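Local coordinates for Phthiocerol/phenolphthiocerol synthesis polyketide synthase type I PpsC (Mycobacterium tuberculosis, PDB 5NJI), which probably dehydrates beta-hydroxyacyl intermediates through its dehydratase domain, one step in the polyketide assembly that yields phthiocerol and phenolphthiocerol lipids, at residues Q170-P173 and D174-Y177; H187-A190 and F191-I194; M229-A232 and L233-L236. The protein carries 1 engineered substitution. All blocks are in the same frame, centred on the assembly; numbering follows the deposited sequence.

Contact 1: Q170-P173 and D174-Y177; sequences QLDP and DDLY
D172 and D174 meet through a capping bond: D174 N donates to D172 OD1 over 3.0 Å, with an N-H...O angle of 150°, and reaches the oxygen from above the carboxylate plane. The D172 carboxylate gets there because CG stands anti to the backbone N (chi1 179°), which carries it forward to the first turn of the helix. Backbone bonds carry on the turn. D172 O accepts from D175 N at 2.9 Å and, weakly, from L176 N. One residue on, P173 O takes Y177 N at 3.1 Å, a nearly straight helical bond (168°), and Y177 CD2 lies 3.3 Å from that same P173 O. Charge is the third element. D172 OD1 and D174 OD2 come within 3.7 Å, like charges that the positive end of the helix dipole may partly offset. Two waters link D172 and D175: one receives from D172 N and gives to D175 OD2, the other gives to D172 OD2 and, weakly, to D175 OD2. Deeper in, Y177 OH is hydrogen-bonded to Q234 OE1 and to I194 N. An aspartate N-cap with an Asx turn, followed by proline in the first helical turn, is a classic helix start; here it joins strand 168-171 to helix 173-182.

Contact 2: H187-A190 and F191-I194; sequences HGPA and FQGI
Two successive i+3 bonds wind the chain from G188 to Q192 into a short 3-10 turn, F191 N to G188 O at 3.0 Å and Q192 N to P189 O at 3.2 Å, after which Q192 forms the centre of an inverse gamma turn whose G193 N to F191 O bond is weak. The Q192 side chain reaches back past the 3-10 turn to the residue before it: NE2 donates to H187 O over 2.9 Å at 170°, with the acceptor lying in the amide plane, so the bond also fixes how the amide is rotated. CG beside the backbone N (chi1 -71°), with an extended chain beyond it, directs the amide back along the chain, and CG itself passes 3.4 Å from G188 O. H187 CD2 lies 3.6 Å from F191 CB. The two side chains cross at about a right angle, while their rings are only obliquely related, 6.0 Å apart between centroids with planes inclined at 39°. HGPAF corresponds to the YGPxF motif of polyketide dehydratases, with histidine at the tyrosine position. The turn bridges strand 185-187 and strand 194-200; H187 packs on L180 of helix 173-182, F191 on V227 of helix 226-234, and both rings meet F60, which probably replaces the motif histidine.

Contact 3: M229-A232 and L233-L236; sequences MDIA and LQTL. With 8Z2 (~{S}-[2-[3-[[(2~{R})-4-[[[(2~{R},3~{S},4~{R},5~{R})-5-(6-aminopurin-9-yl)-4-oxidanyl-3-phosphonooxy-oxolan-2-yl]methoxy-oxidanyl-phosphoryl]oxy-oxidanyl-phosphoryl]oxy-3,3-dimethyl-2-oxidanyl-butanoyl]amino]propanoylamino]ethyl] (~{E})-dodec-2-enethioate), chain B.
L233 and M229 form an ordinary i+4 helical pair: L233 N donates to M229 O at 3.1 Å, while L233 CG lies 3.3 Å from that oxygen. L233 also packs on V297 of strand 292-300. At Q234 the helix adds a side-chain link to its backbone bond with D230. NE2 donates to D230 OD2 over 3.0 Å at 167°, within its own amide plane but on the anti side of the carboxylate, whose plane is turned 71° from the amide. A chi1 of -70° and an outstretched chain lay the Q234 amide back toward D230. F191 O takes a further bond from NE2 and OE1 is taken by Y177, so both ends of the amide are fixed; H187 NE2 bonds weakly to D230 OD2. This spacing fits the DxxxQ portion of the dehydratase HPxxxDxxxQ motif, on the central helix of a hotdog fold. The ligand's acyl chain runs alongside, CA5 lying 3.5 Å from D230 OD1 and CA6 3.8 Å from Q234 CA. At T235 the pattern is 3-10: N and OG1 both donate to A232 O, the hydroxyl at 2.7 Å. Last comes L236, whose CB is 4.0 Å from ligand atom CA9.

In the fold
Along the chain the contacts follow in series, with contacts 1 and 2 on the same side of the chain's centre. Contact 1 lies about 13 Å, centre to centre, from both others, and contacts 2 and 3 are about 10 Å apart. Contact 3 sits on helix 226-234, about 8 Å from the chain centre; contact 1 starts helix 173-182 farther out, and contact 2 is the loop between strands 185-187 and 194-200. Contacts 1 and 2 both reach Q234 of contact 3, while contact 2 alone also approaches D230. The fold is probably a double hotdog, as in polyketide dehydratases. D230, L233 and Q234 belong to the ligand pocket; the H187 and L176 side chains lie about 5 and 6 Å from the ligand.

Contact 1: Q170-P173 and D174-Y177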
ATOM      1  N   GLN A 170       1.765   2.299 -26.188  1.00 46.55           N
ATOM      2  CA  GLN A 170       2.639   1.475 -25.364  1.00 41.01           C
ATOM      3  C   GLN A 170       3.747   2.328 -24.756  1.00 36.42           C
ATOM      4  O   GLN A 170       4.234   3.278 -25.375  1.00 40.38           O
ATOM      5  CB  GLN A 170       3.249   0.334 -26.188  1.00 41.15           C
ATOM      6  CG  GLN A 170       2.237  -0.535 -26.919  1.00 48.45           C
ATOM      7  CD  GLN A 170       1.173  -1.105 -26.000  1.00 49.86           C
ATOM      8  OE1 GLN A 170       1.481  -1.727 -24.982  1.00 50.08           O
ATOM      9  NE2 GLN A 170      -0.091  -0.896 -26.360  1.00 56.03           N
ATOM     10  N   LEU A 171       4.140   1.988 -23.530  1.00 31.44           N
ATOM     11  CA  LEU A 171       5.203   2.687 -22.831  1.00 35.49           C
ATOM     12  C   LEU A 171       6.249   1.680 -22.365  1.00 35.17           C
ATOM     13  O   LEU A 171       5.997   0.473 -22.299  1.00 42.10           O
ATOM     14  CB  LEU A 171       4.651   3.480 -21.635  1.00 33.88           C
ATOM     15  CG  LEU A 171       3.562   4.510 -21.951  1.00 31.10           C
ATOM     16  CD1 LEU A 171       3.055   5.153 -20.659  1.00 28.52           C
ATOM     17  CD2 LEU A 171       4.079   5.579 -22.902  1.00 41.75           C
ATOM     18  N   ASP A 172       7.432   2.190 -22.036  1.00 41.29           N
ATOM     19  CA  ASP A 172       8.529   1.347 -21.593  1.00 35.58           C
ATOM     20  C   ASP A 172       8.605   1.384 -20.072  1.00 32.49           C
ATOM     21  O   ASP A 172       8.801   2.470 -19.506  1.00 32.11           O
ATOM     22  CB  ASP A 172       9.839   1.830 -22.209  1.00 38.72           C
ATOM     23  CG  ASP A 172      11.051   1.013 -21.771  1.00 42.63           C
ATOM     24  OD1 ASP A 172      10.910   0.058 -20.980  1.00 39.02           O
ATOM     25  OD2 ASP A 172      12.168   1.336 -22.233  1.00 58.71           O
ATOM     26  N   PRO A 173       8.446   0.258 -19.368  1.00 30.37           N
ATOM     27  CA  PRO A 173       8.540   0.313 -17.899  1.00 26.56           C
ATOM     28  C   PRO A 173       9.844   0.908 -17.393  1.00 26.98           C
ATOM     29  O   PRO A 173       9.842   1.548 -16.337  1.00 25.56           O
ATOM     30  CB  PRO A 173       8.388  -1.154 -17.485  1.00 26.67           C
ATOM     31  CG  PRO A 173       7.610  -1.781 -18.600  1.00 29.39           C
ATOM     32  CD  PRO A 173       8.083  -1.089 -19.839  1.00 31.02           C
ATOM     33  N   ASP A 174      10.964   0.718 -18.101  1.00 27.73           N
ATOM     34  CA  ASP A 174      12.216   1.319 -17.644  1.00 31.82           C
ATOM     35  C   ASP A 174      12.103   2.833 -17.537  1.00 30.48           C
ATOM     36  O   ASP A 174      12.723   3.441 -16.656  1.00 28.71           O
ATOM     37  CB  ASP A 174      13.366   0.954 -18.587  1.00 43.74           C
ATOM     38  CG  ASP A 174      13.599  -0.542 -18.680  1.00 62.60           C
ATOM     39  OD1 ASP A 174      13.162  -1.274 -17.770  1.00 65.07           O
ATOM     40  OD2 ASP A 174      14.232  -0.985 -19.662  1.00 72.07           O
ATOM     41  N   ASP A 175      11.321   3.455 -18.424  1.00 29.24           N
ATOM     42  CA  ASP A 175      11.140   4.900 -18.376  1.00 30.84           C
ATOM     43  C   ASP A 175      10.352   5.318 -17.144  1.00 29.59           C
ATOM     44  O   ASP A 175      10.606   6.389 -16.584  1.00 27.61           O
ATOM     45  CB  ASP A 175      10.417   5.399 -19.630  1.00 32.28           C
ATOM     46  CG  ASP A 175      11.311   5.432 -20.859  1.00 47.42           C
ATOM     47  OD1 ASP A 175      12.544   5.299 -20.712  1.00 44.82           O
ATOM     48  OD2 ASP A 175      10.771   5.592 -21.976  1.00 54.89           O
ATOM     49  N   LEU A 176       9.360   4.515 -16.737  1.00 23.69           N
ATOM     50  CA  LEU A 176       8.626   4.825 -15.511  1.00 21.37           C
ATOM     51  C   LEU A 176       9.548   4.783 -14.298  1.00 22.78           C
ATOM     52  O   LEU A 176       9.574   5.714 -13.489  1.00 24.25           O
ATOM     53  CB  LEU A 176       7.445   3.865 -15.336  1.00 21.38           C
ATOM     54  CG  LEU A 176       6.702   3.960 -13.995  1.00 21.16           C
ATOM     55  CD1 LEU A 176       6.003   5.302 -13.800  1.00 20.69           C
ATOM     56  CD2 LEU A 176       5.710   2.812 -13.832  1.00 25.83           C
ATOM     57  N   TYR A 177      10.324   3.716 -14.150  1.00 22.77           N
ATOM     58  CA  TYR A 177      11.207   3.635 -12.997  1.00 24.59           C
ATOM     59  C   TYR A 177      12.272   4.727 -13.030  1.00 23.14           C
ATOM     60  O   TYR A 177      12.609   5.283 -11.987  1.00 26.03           O
ATOM     61  CB  TYR A 177      11.810   2.234 -12.910  1.00 22.43           C
ATOM     62  CG  TYR A 177      10.759   1.219 -12.484  1.00 19.58           C
ATOM     63  CD1 TYR A 177      10.164   1.305 -11.223  1.00 19.68           C
ATOM     64  CD2 TYR A 177      10.340   0.199 -13.336  1.00 19.56           C
ATOM     65  CE1 TYR A 177       9.192   0.412 -10.828  1.00 18.78           C
ATOM     66  CE2 TYR A 177       9.366  -0.706 -12.944  1.00 18.50           C
ATOM     67  CZ  TYR A 177       8.779  -0.580 -11.694  1.00 17.13           C
ATOM     68  OH  TYR A 177       7.815  -1.482 -11.315  1.00 17.34           O
TER
HETATM   69  O   HOH W   1       8.025   5.173 -22.268  1.00 37.42           O
HETATM   70  O   HOH W   2      11.614   3.314 -24.491  1.00 62.67           O

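Contact 2: H187-A190 and F191-I194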
ATOM      1  N   HIS A 187      12.821   2.497  -6.122  1.00 20.26           N
ATOM      2  CA  HIS A 187      12.346   1.132  -5.944  1.00 18.47           C
ATOM      3  C   HIS A 187      13.443   0.143  -6.316  1.00 21.19           C
ATOM      4  O   HIS A 187      13.906   0.128  -7.463  1.00 26.21           O
ATOM      5  CB  HIS A 187      11.130   0.859  -6.828  1.00 17.79           C
ATOM      6  CG  HIS A 187       9.889   1.611  -6.454  1.00 21.38           C
ATOM      7  ND1 HIS A 187       9.478   2.748  -7.113  1.00 22.91           N
ATOM      8  CD2 HIS A 187       8.933   1.349  -5.530  1.00 21.67           C
ATOM      9  CE1 HIS A 187       8.336   3.166  -6.601  1.00 25.16           C
ATOM     10  NE2 HIS A 187       7.976   2.327  -5.646  1.00 21.79           N
ATOM     11  N   GLY A 188      13.825  -0.716  -5.377  1.00 19.46           N
ATOM     12  CA  GLY A 188      14.740  -1.789  -5.674  1.00 17.24           C
ATOM     13  C   GLY A 188      14.042  -2.962  -6.339  1.00 15.73           C
ATOM     14  O   GLY A 188      12.846  -2.932  -6.631  1.00 16.90           O
ATOM     15  N   PRO A 189      14.800  -4.038  -6.577  1.00 18.63           N
ATOM     16  CA  PRO A 189      14.266  -5.132  -7.414  1.00 20.12           C
ATOM     17  C   PRO A 189      12.968  -5.741  -6.910  1.00 19.78           C
ATOM     18  O   PRO A 189      12.110  -6.131  -7.714  1.00 18.53           O
ATOM     19  CB  PRO A 189      15.412  -6.150  -7.401  1.00 23.92           C
ATOM     20  CG  PRO A 189      16.641  -5.318  -7.221  1.00 27.97           C
ATOM     21  CD  PRO A 189      16.245  -4.194  -6.315  1.00 26.54           C
ATOM     22  N   ALA A 190      12.791  -5.842  -5.594  1.00 17.09           N
ATOM     23  CA  ALA A 190      11.592  -6.465  -5.079  1.00 17.11           C
ATOM     24  C   ALA A 190      10.334  -5.704  -5.479  1.00 15.53           C
ATOM     25  O   ALA A 190       9.267  -6.309  -5.551  1.00 15.63           O
ATOM     26  CB  ALA A 190      11.679  -6.592  -3.566  1.00 19.50           C
ATOM     27  N   PHE A 191      10.439  -4.412  -5.759  1.00 14.79           N
ATOM     28  CA  PHE A 191       9.295  -3.577  -6.104  1.00 12.90           C
ATOM     29  C   PHE A 191       9.163  -3.313  -7.592  1.00 15.47           C
ATOM     30  O   PHE A 191       8.243  -2.607  -7.991  1.00 16.37           O
ATOM     31  CB  PHE A 191       9.383  -2.231  -5.367  1.00 14.64           C
ATOM     32  CG  PHE A 191       9.043  -2.313  -3.903  1.00 15.47           C
ATOM     33  CD1 PHE A 191       9.968  -2.753  -2.976  1.00 14.58           C
ATOM     34  CD2 PHE A 191       7.777  -1.957  -3.460  1.00 14.85           C
ATOM     35  CE1 PHE A 191       9.648  -2.858  -1.627  1.00 15.58           C
ATOM     36  CE2 PHE A 191       7.443  -2.054  -2.102  1.00 14.99           C
ATOM     37  CZ  PHE A 191       8.383  -2.492  -1.185  1.00 17.12           C
ATOM     38  N   GLN A 192      10.063  -3.842  -8.420  1.00 15.42           N
ATOM     39  CA  GLN A 192      10.036  -3.565  -9.856  1.00 15.60           C
ATOM     40  C   GLN A 192       9.154  -4.593 -10.562  1.00 17.32           C
ATOM     41  O   GLN A 192       9.602  -5.436 -11.351  1.00 19.19           O
ATOM     42  CB  GLN A 192      11.456  -3.549 -10.409  1.00 17.46           C
ATOM     43  CG  GLN A 192      12.264  -2.320  -9.964  1.00 23.35           C
ATOM     44  CD  GLN A 192      13.740  -2.431 -10.312  1.00 30.55           C
ATOM     45  OE1 GLN A 192      14.110  -3.186 -11.207  1.00 31.65           O
ATOM     46  NE2 GLN A 192      14.593  -1.698  -9.589  1.00 28.82           N
ATOM     47  N   GLY A 193       7.864  -4.490 -10.274  1.00 16.99           N
ATOM     48  CA  GLY A 193       6.875  -5.422 -10.770  1.00 17.44           C
ATOM     49  C   GLY A 193       6.110  -5.004 -12.003  1.00 18.79           C
ATOM     50  O   GLY A 193       5.335  -5.804 -12.516  1.00 18.38           O
ATOM     51  N   ILE A 194       6.302  -3.797 -12.508  1.00 17.51           N
ATOM     52  CA  ILE A 194       5.649  -3.410 -13.752  1.00 17.19           C
ATOM     53  C   ILE A 194       6.495  -3.931 -14.909  1.00 19.12           C
ATOM     54  O   ILE A 194       7.654  -3.539 -15.072  1.00 21.12           O
ATOM     55  CB  ILE A 194       5.448  -1.893 -13.817  1.00 16.34           C
ATOM     56  CG1 ILE A 194       4.366  -1.506 -12.796  1.00 21.73           C
ATOM     57  CG2 ILE A 194       5.024  -1.471 -15.204  1.00 18.14           C
ATOM     58  CD1 ILE A 194       4.050  -0.058 -12.717  1.00 32.34           C
TER

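Contact 3: M229-A232 and L233-L236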
ATOM      1  N   MET A 229       0.529  -4.223  -3.719  1.00 15.52           N
ATOM      2  CA  MET A 229      -0.244  -3.009  -3.616  1.00 15.35           C
ATOM      3  C   MET A 229       0.641  -1.826  -4.127  1.00 17.01           C
ATOM      4  O   MET A 229       0.201  -1.044  -4.858  1.00 17.04           O
ATOM      5  CB  MET A 229      -0.775  -2.660  -2.214  1.00 13.68           C
ATOM      6  CG  MET A 229      -1.521  -1.354  -2.166  1.00 17.76           C
ATOM      7  SD  MET A 229      -2.309  -1.263  -0.573  1.00 24.60           S
ATOM      8  CE  MET A 229      -2.936   0.376  -0.632  1.00 20.92           C
ATOM      9  N   ASP A 230       1.895  -1.721  -3.674  1.00 12.65           N
ATOM     10  CA  ASP A 230       2.724  -0.634  -4.157  1.00 13.35           C
ATOM     11  C   ASP A 230       2.901  -0.706  -5.669  1.00 15.93           C
ATOM     12  O   ASP A 230       2.855   0.327  -6.345  1.00 15.72           O
ATOM     13  CB  ASP A 230       4.090  -0.638  -3.466  1.00 13.20           C
ATOM     14  CG  ASP A 230       4.875   0.631  -3.766  1.00 15.55           C
ATOM     15  OD1 ASP A 230       4.557   1.676  -3.150  1.00 21.52           O
ATOM     16  OD2 ASP A 230       5.775   0.604  -4.641  1.00 19.15           O
ATOM     17  N   ILE A 231       3.129  -1.912  -6.211  1.00 15.02           N
ATOM     18  CA  ILE A 231       3.283  -2.083  -7.655  1.00 13.18           C
ATOM     19  C   ILE A 231       2.039  -1.594  -8.373  1.00 15.62           C
ATOM     20  O   ILE A 231       2.116  -0.872  -9.374  1.00 16.02           O
ATOM     21  CB  ILE A 231       3.597  -3.558  -7.989  1.00 14.81           C
ATOM     22  CG1 ILE A 231       5.010  -3.927  -7.551  1.00 17.82           C
ATOM     23  CG2 ILE A 231       3.435  -3.834  -9.499  1.00 16.48           C
ATOM     24  CD1 ILE A 231       5.218  -5.447  -7.393  1.00 18.58           C
ATOM     25  N   ALA A 232       0.867  -1.940  -7.851  1.00 16.12           N
ATOM     26  CA  ALA A 232      -0.367  -1.420  -8.439  1.00 18.23           C
ATOM     27  C   ALA A 232      -0.393   0.107  -8.433  1.00 16.05           C
ATOM     28  O   ALA A 232      -0.775   0.727  -9.427  1.00 19.14           O
ATOM     29  CB  ALA A 232      -1.581  -1.973  -7.699  1.00 18.63           C
ATOM     30  N   LEU A 233       0.021   0.737  -7.330  1.00 16.94           N
ATOM     31  CA  LEU A 233       0.044   2.201  -7.244  1.00 15.20           C
ATOM     32  C   LEU A 233       1.038   2.835  -8.208  1.00 18.23           C
ATOM     33  O   LEU A 233       0.819   3.959  -8.665  1.00 18.60           O
ATOM     34  CB  LEU A 233       0.397   2.640  -5.821  1.00 17.45           C
ATOM     35  CG  LEU A 233      -0.554   2.214  -4.705  1.00 20.78           C
ATOM     36  CD1 LEU A 233       0.019   2.656  -3.367  1.00 22.02           C
ATOM     37  CD2 LEU A 233      -1.947   2.803  -4.931  1.00 22.02           C
ATOM     38  N   GLN A 234       2.146   2.147  -8.505  1.00 15.99           N
ATOM     39  CA  GLN A 234       3.153   2.686  -9.404  1.00 13.69           C
ATOM     40  C   GLN A 234       2.563   3.015 -10.762  1.00 14.69           C
ATOM     41  O   GLN A 234       3.099   3.873 -11.467  1.00 18.64           O
ATOM     42  CB  GLN A 234       4.286   1.688  -9.580  1.00 15.23           C
ATOM     43  CG  GLN A 234       5.162   1.483  -8.370  1.00 15.01           C
ATOM     44  CD  GLN A 234       6.052   0.277  -8.551  1.00 17.75           C
ATOM     45  OE1 GLN A 234       6.256  -0.188  -9.663  1.00 17.49           O
ATOM     46  NE2 GLN A 234       6.563  -0.264  -7.446  1.00 19.11           N
ATOM     47  N   THR A 235       1.475   2.341 -11.138  1.00 17.09           N
ATOM     48  CA  THR A 235       0.825   2.594 -12.421  1.00 19.97           C
ATOM     49  C   THR A 235       0.409   4.049 -12.553  1.00 18.67           C
ATOM     50  O   THR A 235       0.334   4.575 -13.669  1.00 20.67           O
ATOM     51  CB  THR A 235      -0.402   1.694 -12.574  1.00 20.76           C
ATOM     52  OG1 THR A 235      -1.407   2.104 -11.655  1.00 22.34           O
ATOM     53  CG2 THR A 235      -0.083   0.260 -12.297  1.00 18.35           C
ATOM     54  N   LEU A 236       0.124   4.713 -11.430  1.00 17.04           N
ATOM     55  CA  LEU A 236      -0.305   6.104 -11.471  1.00 17.22           C
ATOM     56  C   LEU A 236       0.783   7.003 -12.026  1.00 19.73           C
ATOM     57  O   LEU A 236       0.472   8.068 -12.569  1.00 19.86           O
ATOM     58  CB  LEU A 236      -0.710   6.564 -10.076  1.00 19.31           C
ATOM     59  CG  LEU A 236      -1.924   5.824  -9.521  1.00 20.89           C
ATOM     60  CD1 LEU A 236      -2.117   6.214  -8.058  1.00 21.30           C
ATOM     61  CD2 LEU A 236      -3.207   6.087 -10.325  1.00 26.25           C
TER
HETATM   62  C2  8Z2 B1301      -5.077  14.085  11.922  0.50 53.43           C
HETATM   63  C4  8Z2 B1301      -3.288  15.486  11.357  0.50 57.37           C
HETATM   64  C5  8Z2 B1301      -3.094  15.741  12.629  0.50 57.94           C
HETATM   65  C6  8Z2 B1301      -3.866  15.217  13.549  0.50 57.29           C
HETATM   66  C8  8Z2 B1301      -1.637  16.848  11.570  0.50 58.45           C
HETATM   67  C10 8Z2 B1301       3.470   9.280  -9.050  0.50 35.01           C
HETATM   68  C11 8Z2 B1301       2.579  10.209  -9.769  0.50 36.48           C
HETATM   69  C12 8Z2 B1301       3.259  11.504 -10.000  0.50 36.53           C
HETATM   70  N9  8Z2 B1301      -2.342  16.128  10.703  0.50 58.52           N
HETATM   71  N7  8Z2 B1301      -2.072  16.550  12.749  0.50 59.24           N
HETATM   72  N3  8Z2 B1301      -4.276  14.658  10.972  0.50 55.89           N
HETATM   73  N1  8Z2 B1301      -4.866  14.393  13.235  0.50 54.03           N
HETATM   74  N6  8Z2 B1301      -3.556  15.566  14.772  0.50 57.77           N
HETATM   75  C1' 8Z2 B1301      -2.657  15.767   9.172  0.50 53.96           C
HETATM   76  C2' 8Z2 B1301      -3.727  16.759   8.917  0.50 49.35           C
HETATM   77  O2' 8Z2 B1301      -4.647  15.882   8.280  0.50 53.59           O
HETATM   78  C3' 8Z2 B1301      -2.957  17.876   8.040  0.50 46.77           C
HETATM   79  O3' 8Z2 B1301      -3.702  19.126   8.127  0.50 52.85           O
HETATM   80  C4' 8Z2 B1301      -2.620  16.801   6.807  0.50 46.71           C
HETATM   81  O4' 8Z2 B1301      -2.041  15.729   7.686  0.50 53.99           O
HETATM   82  C5' 8Z2 B1301      -1.640  16.993   5.661  0.50 40.71           C
HETATM   83  O5' 8Z2 B1301      -0.319  17.165   6.013  0.50 48.08           O
HETATM   84  P1  8Z2 B1301       0.241  18.207   6.900  0.50 62.31           P
HETATM   85  O11 8Z2 B1301       0.115  17.486   8.161  0.50 61.73           O
HETATM   86  O12 8Z2 B1301      -0.568  19.432   7.125  0.50 61.97           O
HETATM   87  O6  8Z2 B1301       1.860  18.615   6.547  0.50 64.22           O
HETATM   88  P2  8Z2 B1301       3.054  18.093   7.499  0.50 69.04           P
HETATM   89  O21 8Z2 B1301       2.549  17.560   8.906  0.50 67.93           O
HETATM   90  O22 8Z2 B1301       4.222  18.790   7.856  0.50 71.64           O
HETATM   91  O7  8Z2 B1301       3.466  16.892   6.471  0.50 61.85           O
HETATM   92  CPA 8Z2 B1301       3.055  16.683   5.109  0.50 44.02           C
HETATM   93  CPB 8Z2 B1301       3.792  15.379   4.701  0.50 34.59           C
HETATM   94  CP8 8Z2 B1301       3.383  14.303   5.723  0.50 29.44           C
HETATM   95  CP7 8Z2 B1301       3.436  14.930   3.321  0.50 32.29           C
HETATM   96  CP9 8Z2 B1301       5.293  15.631   4.777  0.50 31.88           C
HETATM   97  OP3 8Z2 B1301       2.019  14.186   5.617  0.50 30.04           O
HETATM   98  CP6 8Z2 B1301       4.046  12.917   5.509  0.50 25.44           C
HETATM   99  OP2 8Z2 B1301       5.219  12.837   5.574  0.50 27.17           O
HETATM  100  NP2 8Z2 B1301       3.256  11.855   5.450  0.50 22.38           N
HETATM  101  CP5 8Z2 B1301       3.681  10.479   5.324  0.50 20.72           C
HETATM  102  CP4 8Z2 B1301       3.706  10.083   3.860  0.50 16.42           C
HETATM  103  CP3 8Z2 B1301       4.179   8.614   3.769  0.50 18.20           C
HETATM  104  OP1 8Z2 B1301       4.830   8.144   4.638  0.50 20.92           O
HETATM  105  NP1 8Z2 B1301       3.851   7.928   2.702  0.50 17.99           N
HETATM  106  CP2 8Z2 B1301       4.197   6.548   2.537  0.50 17.62           C
HETATM  107  CP1 8Z2 B1301       5.625   6.375   2.161  0.50 17.99           C
HETATM  108  S   8Z2 B1301       5.952   7.037   0.497  0.50 22.64           S
HETATM  109  P3  8Z2 B1301      -3.833  19.779   9.757  0.50 59.87           P
HETATM  110  O31 8Z2 B1301      -2.264  19.537  10.335  0.50 63.10           O
HETATM  111  O32 8Z2 B1301      -4.569  19.051  10.706  0.50 51.46           O
HETATM  112  O33 8Z2 B1301      -4.157  21.193   9.968  0.50 73.25           O
HETATM  113  CA1 8Z2 B1301       5.296   5.979  -0.397  0.50 23.87           C
HETATM  114  CA2 8Z2 B1301       5.436   6.204  -1.857  0.50 23.11           C
HETATM  115  OA1 8Z2 B1301       4.700   4.999  -0.080  0.50 21.70           O
HETATM  116  CA3 8Z2 B1301       4.776   5.242  -2.764  0.50 25.56           C
HETATM  117  CA4 8Z2 B1301       4.881   5.501  -4.211  0.50 34.37           C
HETATM  118  CA5 8Z2 B1301       3.977   4.624  -5.039  0.50 36.34           C
HETATM  119  CA6 8Z2 B1301       4.095   4.992  -6.510  0.50 40.39           C
HETATM  120  CA7 8Z2 B1301       3.313   6.287  -6.832  0.50 41.97           C
HETATM  121  CA8 8Z2 B1301       3.762   6.938  -8.124  0.50 41.15           C
HETATM  122  CA9 8Z2 B1301       2.789   8.019  -8.672  0.50 38.89           C